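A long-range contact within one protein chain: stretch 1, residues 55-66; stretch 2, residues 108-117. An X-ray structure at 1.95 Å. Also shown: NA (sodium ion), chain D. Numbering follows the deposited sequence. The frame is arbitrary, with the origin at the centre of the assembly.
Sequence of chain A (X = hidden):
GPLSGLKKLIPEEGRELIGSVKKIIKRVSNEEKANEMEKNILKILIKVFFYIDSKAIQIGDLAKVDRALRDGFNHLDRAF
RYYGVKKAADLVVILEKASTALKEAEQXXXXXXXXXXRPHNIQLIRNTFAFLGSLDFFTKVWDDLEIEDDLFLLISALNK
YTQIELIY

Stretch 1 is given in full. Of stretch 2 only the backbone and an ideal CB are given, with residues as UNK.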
# COMPACT_ATOMS: atom_id res chain seq x y z
N LYS A 55 -11.59 -6.75 18.98
CA LYS A 55 -11.94 -5.49 19.63
C LYS A 55 -10.82 -4.92 20.48
O LYS A 55 -11.05 -4.00 21.27
CB LYS A 55 -13.22 -5.62 20.48
CG LYS A 55 -14.38 -6.26 19.73
CD LYS A 55 -15.72 -5.83 20.30
CE LYS A 55 -16.87 -6.39 19.48
NZ LYS A 55 -16.96 -7.87 19.59
N ALA A 56 -9.59 -5.44 20.34
CA ALA A 56 -8.45 -4.78 20.96
C ALA A 56 -8.17 -3.43 20.33
O ALA A 56 -7.62 -2.54 20.98
CB ALA A 56 -7.21 -5.68 20.87
N ILE A 57 -8.55 -3.26 19.06
CA ILE A 57 -8.52 -1.98 18.37
C ILE A 57 -9.95 -1.58 18.04
O ILE A 57 -10.73 -2.41 17.57
CB ILE A 57 -7.68 -2.03 17.08
CG1 ILE A 57 -6.28 -2.57 17.36
CG2 ILE A 57 -7.58 -0.65 16.47
CD1 ILE A 57 -5.42 -2.69 16.12
N GLN A 58 -10.29 -0.33 18.30
CA GLN A 58 -11.60 0.19 17.95
C GLN A 58 -11.57 0.83 16.57
O GLN A 58 -10.55 1.38 16.15
CB GLN A 58 -12.08 1.20 18.99
CG GLN A 58 -11.92 0.73 20.43
CD GLN A 58 -13.25 0.55 21.13
OE1 GLN A 58 -14.30 0.60 20.51
NE2 GLN A 58 -13.20 0.33 22.44
N ILE A 59 -12.70 0.75 15.87
CA ILE A 59 -12.78 1.24 14.49
C ILE A 59 -12.35 2.69 14.41
O ILE A 59 -11.66 3.10 13.46
CB ILE A 59 -14.21 1.04 13.94
CG1 ILE A 59 -14.57 -0.45 13.90
CG2 ILE A 59 -14.34 1.65 12.55
CD1 ILE A 59 -13.96 -1.20 12.73
N GLY A 60 -12.71 3.50 15.40
CA GLY A 60 -12.31 4.90 15.40
C GLY A 60 -10.80 5.07 15.37
O GLY A 60 -10.29 5.96 14.68
N ASP A 61 -10.07 4.21 16.09
CA ASP A 61 -8.62 4.28 16.08
C ASP A 61 -8.05 4.09 14.69
O ASP A 61 -6.93 4.54 14.40
CB ASP A 61 -8.03 3.23 17.03
CG ASP A 61 -8.77 3.16 18.35
OD1 ASP A 61 -9.14 4.22 18.88
OD2 ASP A 61 -8.97 2.03 18.86
N LEU A 62 -8.79 3.42 13.80
CA LEU A 62 -8.32 3.20 12.44
C LEU A 62 -8.39 4.47 11.59
O LEU A 62 -7.71 4.53 10.56
CB LEU A 62 -9.14 2.10 11.77
CG LEU A 62 -8.50 0.71 11.71
CD1 LEU A 62 -7.27 0.72 10.82
CD2 LEU A 62 -8.16 0.23 13.10
N ALA A 63 -9.18 5.46 12.01
CA ALA A 63 -9.46 6.62 11.17
C ALA A 63 -8.19 7.22 10.59
O ALA A 63 -8.07 7.42 9.37
CB ALA A 63 -10.23 7.67 11.98
N LYS A 64 -7.20 7.49 11.45
CA LYS A 64 -5.95 8.12 11.02
C LYS A 64 -5.32 7.36 9.85
O LYS A 64 -4.91 7.96 8.86
CB LYS A 64 -4.97 8.19 12.18
CG LYS A 64 -5.48 8.90 13.42
CD LYS A 64 -4.34 9.16 14.40
CE LYS A 64 -4.82 9.81 15.69
NZ LYS A 64 -3.69 10.47 16.41
N VAL A 65 -5.23 6.03 9.97
CA VAL A 65 -4.65 5.25 8.88
C VAL A 65 -5.54 5.35 7.65
O VAL A 65 -5.08 5.65 6.54
CB VAL A 65 -4.43 3.79 9.31
CG1 VAL A 65 -3.66 3.03 8.24
CG2 VAL A 65 -3.67 3.74 10.63
N ASP A 66 -6.85 5.15 7.85
CA ASP A 66 -7.80 5.15 6.74
C ASP A 66 -7.63 6.39 5.89
O ASP A 66 -7.27 6.32 4.70
CB ASP A 66 -9.22 5.04 7.29
CG ASP A 66 -10.27 5.31 6.24
OD1 ASP A 66 -10.50 4.43 5.39
OD2 ASP A 66 -10.88 6.40 6.28
N UNK A 108 1.06 6.00 11.48
CA UNK A 108 -0.12 5.66 12.26
C UNK A 108 -0.26 4.15 12.39
O UNK A 108 -0.62 3.66 13.47
CB UNK A 108 -1.38 6.26 11.62
N UNK A 109 0.12 3.40 11.35
CA UNK A 109 0.08 1.96 11.49
C UNK A 109 1.03 1.52 12.59
O UNK A 109 0.68 0.68 13.43
CB UNK A 109 0.43 1.28 10.17
N UNK A 110 2.22 2.14 12.65
CA UNK A 110 3.15 1.82 13.73
C UNK A 110 2.48 2.08 15.07
O UNK A 110 2.44 1.21 15.95
CB UNK A 110 4.44 2.64 13.60
N UNK A 111 1.85 3.25 15.20
CA UNK A 111 1.19 3.58 16.45
C UNK A 111 0.09 2.58 16.75
O UNK A 111 -0.09 2.17 17.90
CB UNK A 111 0.62 5.00 16.40
N UNK A 112 -0.61 2.12 15.71
CA UNK A 112 -1.70 1.19 15.93
C UNK A 112 -1.19 -0.14 16.45
O UNK A 112 -1.85 -0.79 17.27
CB UNK A 112 -2.49 0.98 14.64
N UNK A 113 -0.01 -0.57 16.01
CA UNK A 113 0.40 -1.95 16.24
C UNK A 113 1.50 -2.07 17.29
O UNK A 113 1.92 -3.19 17.60
CB UNK A 113 0.87 -2.58 14.93
N UNK A 114 1.96 -0.95 17.84
CA UNK A 114 2.96 -0.99 18.91
C UNK A 114 2.56 -1.87 20.10
O UNK A 114 3.42 -2.62 20.58
CB UNK A 114 3.23 0.43 19.41
N UNK A 115 1.32 -1.84 20.60
CA UNK A 115 0.98 -2.73 21.73
C UNK A 115 0.96 -4.21 21.38
O UNK A 115 0.83 -5.03 22.31
CB UNK A 115 -0.39 -2.34 22.29
N UNK A 116 1.08 -4.59 20.11
CA UNK A 116 0.92 -5.98 19.70
C UNK A 116 2.08 -6.56 18.90
O UNK A 116 2.17 -7.78 18.80
CB UNK A 116 -0.36 -6.11 18.87
N UNK A 117 2.95 -5.73 18.33
CA UNK A 117 4.07 -6.17 17.52
C UNK A 117 5.37 -6.06 18.31
O UNK A 117 5.60 -5.06 19.00
CB UNK A 117 4.15 -5.35 16.23
NA NA D . -5.32 5.40 12.90

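Two helical segments run nearly antiparallel, 156° between their directions and 9.2 Å apart at closest approach, so the start of stretch 2 lies near the end of stretch 1. No hydrogen bond joins them directly.

Position 108 sits where the backbones come close, its CA 5.7 Å from the CA of Val65. Its CA-to-CB bond points toward stretch 1, and the ideal CB is already 3.5 Å from Val65 CG2 and 4.1 Å from Lys64 CB. The first carbon must therefore pack, while anything longer meets the extended chain of Lys64 and its ammonium group. Glutamate is long enough to bring a carboxylate toward that charge, where aspartate would stop well short; glutamine or a flexible apolar chain could also lie along it. The residue is Glu108. Its CB rests 3.6 Å from Val65 CG2, and its OE1 lies 3.2 Å from Lys64 CD. OE1 stays 4.2 Å from Lys64 NZ, beyond a salt bridge, and water 1 bridges the gap, accepting from NZ and donating to OE1, each at 2.7 Å. Water 2 donates to both Glu108 OE1 and Glu108 O and is also a ligand of the sodium ion. Asp61 O coordinates that ion at 2.4 Å.

At 109 the CB points sideways, with Val65 CG2 4.8 Å from the ideal position. A small or medium residue such as alanine, serine, threonine or valine would suit. Thr109 places OG1 3.5 Å from Val65 CG1, a packing contact; that hydroxyl finds its hydrogen bond elsewhere in the structure.

Positions 110 and 111 have nothing of stretch 1 near their CB atoms, so helical geometry is the main demand visible here. They are Val110 and Thr111.

At 112 the CA-to-CB bond points toward stretch 1, with Ile57 CD1 4.9 Å and Val65 CG2 5.0 Å from its ideal CB. The hollow is lined by Ile57, Asp61, Leu62 and Val65, and a branched or long apolar chain, leucine, isoleucine or methionine, could fill it. Leu112, with chi1 t and chi2 p, has the largest area covered by stretch 1. Its CD1 meets Ile57 CG2 at 3.7 Å, and its CD2 meets Leu62 CD2, also at 3.7 Å.

At 113 the CB points sideways and finds no close neighbour, so contact takes a longer side chain, and Ile57 favours an apolar one. Leu113 just manages it, CD2 reaching 4.5 Å from Ile57 CD1.

Stretch 1 sets no demand at 114, so many residues would do; Thr114 OG1 makes a hydrogen bond to Val110 O at 2.8 Å. At 115, phi of -68° and a backbone N unbonded within the stretch suit proline among others: Pro115.

Position 116 points toward stretch 1 across a wide gap, its CA 9.5 Å from the CA of Ala56. Only a long side chain could close it, an aromatic or methionine. Phe116 does so, with CZ 3.9 Å from Ala56 CB and CE1 3.9 Å from Ile57 CG1, both neighbours meeting the ring obliquely.

Stretch 1 leaves the choice at 117 open, and Phe117 makes no contact with it.

Stretch 2 (108-117) ETVTLLTPFF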
# COMPACT_ATOMS: atom_id res chain seq x y z
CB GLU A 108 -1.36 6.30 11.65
CG GLU A 108 -1.39 7.81 11.82
CD GLU A 108 -1.05 8.24 13.24
OE1 GLU A 108 -1.58 7.63 14.20
OE2 GLU A 108 -0.26 9.19 13.40
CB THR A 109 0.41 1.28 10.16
OG1 THR A 109 -0.56 1.66 9.18
CG2 THR A 109 0.37 -0.24 10.31
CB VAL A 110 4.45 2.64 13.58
CG1 VAL A 110 5.22 2.66 14.88
CG2 VAL A 110 5.31 2.06 12.46
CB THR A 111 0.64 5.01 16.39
OG1 THR A 111 1.74 5.93 16.28
CG2 THR A 111 -0.16 5.33 17.65
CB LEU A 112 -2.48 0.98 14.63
CG LEU A 112 -3.91 0.48 14.77
CD1 LEU A 112 -4.74 1.47 15.56
CD2 LEU A 112 -4.51 0.23 13.40
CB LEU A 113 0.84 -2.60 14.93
CG LEU A 113 -0.33 -2.89 13.99
CD1 LEU A 113 0.14 -3.43 12.65
CD2 LEU A 113 -1.33 -3.85 14.64
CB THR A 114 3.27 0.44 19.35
OG1 THR A 114 4.01 1.10 18.31
CG2 THR A 114 4.09 0.45 20.63
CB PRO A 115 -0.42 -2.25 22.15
CG PRO A 115 -0.57 -0.90 21.55
CD PRO A 115 0.20 -0.94 20.28
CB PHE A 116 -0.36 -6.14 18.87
CG PHE A 116 -1.54 -5.38 19.42
CD1 PHE A 116 -1.95 -4.20 18.83
CD2 PHE A 116 -2.23 -5.86 20.52
CE1 PHE A 116 -3.04 -3.50 19.34
CE2 PHE A 116 -3.31 -5.16 21.04
CZ PHE A 116 -3.72 -3.98 20.44
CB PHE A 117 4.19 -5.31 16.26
CG PHE A 117 3.53 -5.88 15.05
CD1 PHE A 117 2.73 -7.00 15.12
CD2 PHE A 117 3.71 -5.28 13.82
CE1 PHE A 117 2.14 -7.52 13.98
CE2 PHE A 117 3.11 -5.79 12.68
CZ PHE A 117 2.32 -6.90 12.76
O HOH W 1 -1.81 8.61 16.67
O HOH W 2 -3.04 5.36 14.36
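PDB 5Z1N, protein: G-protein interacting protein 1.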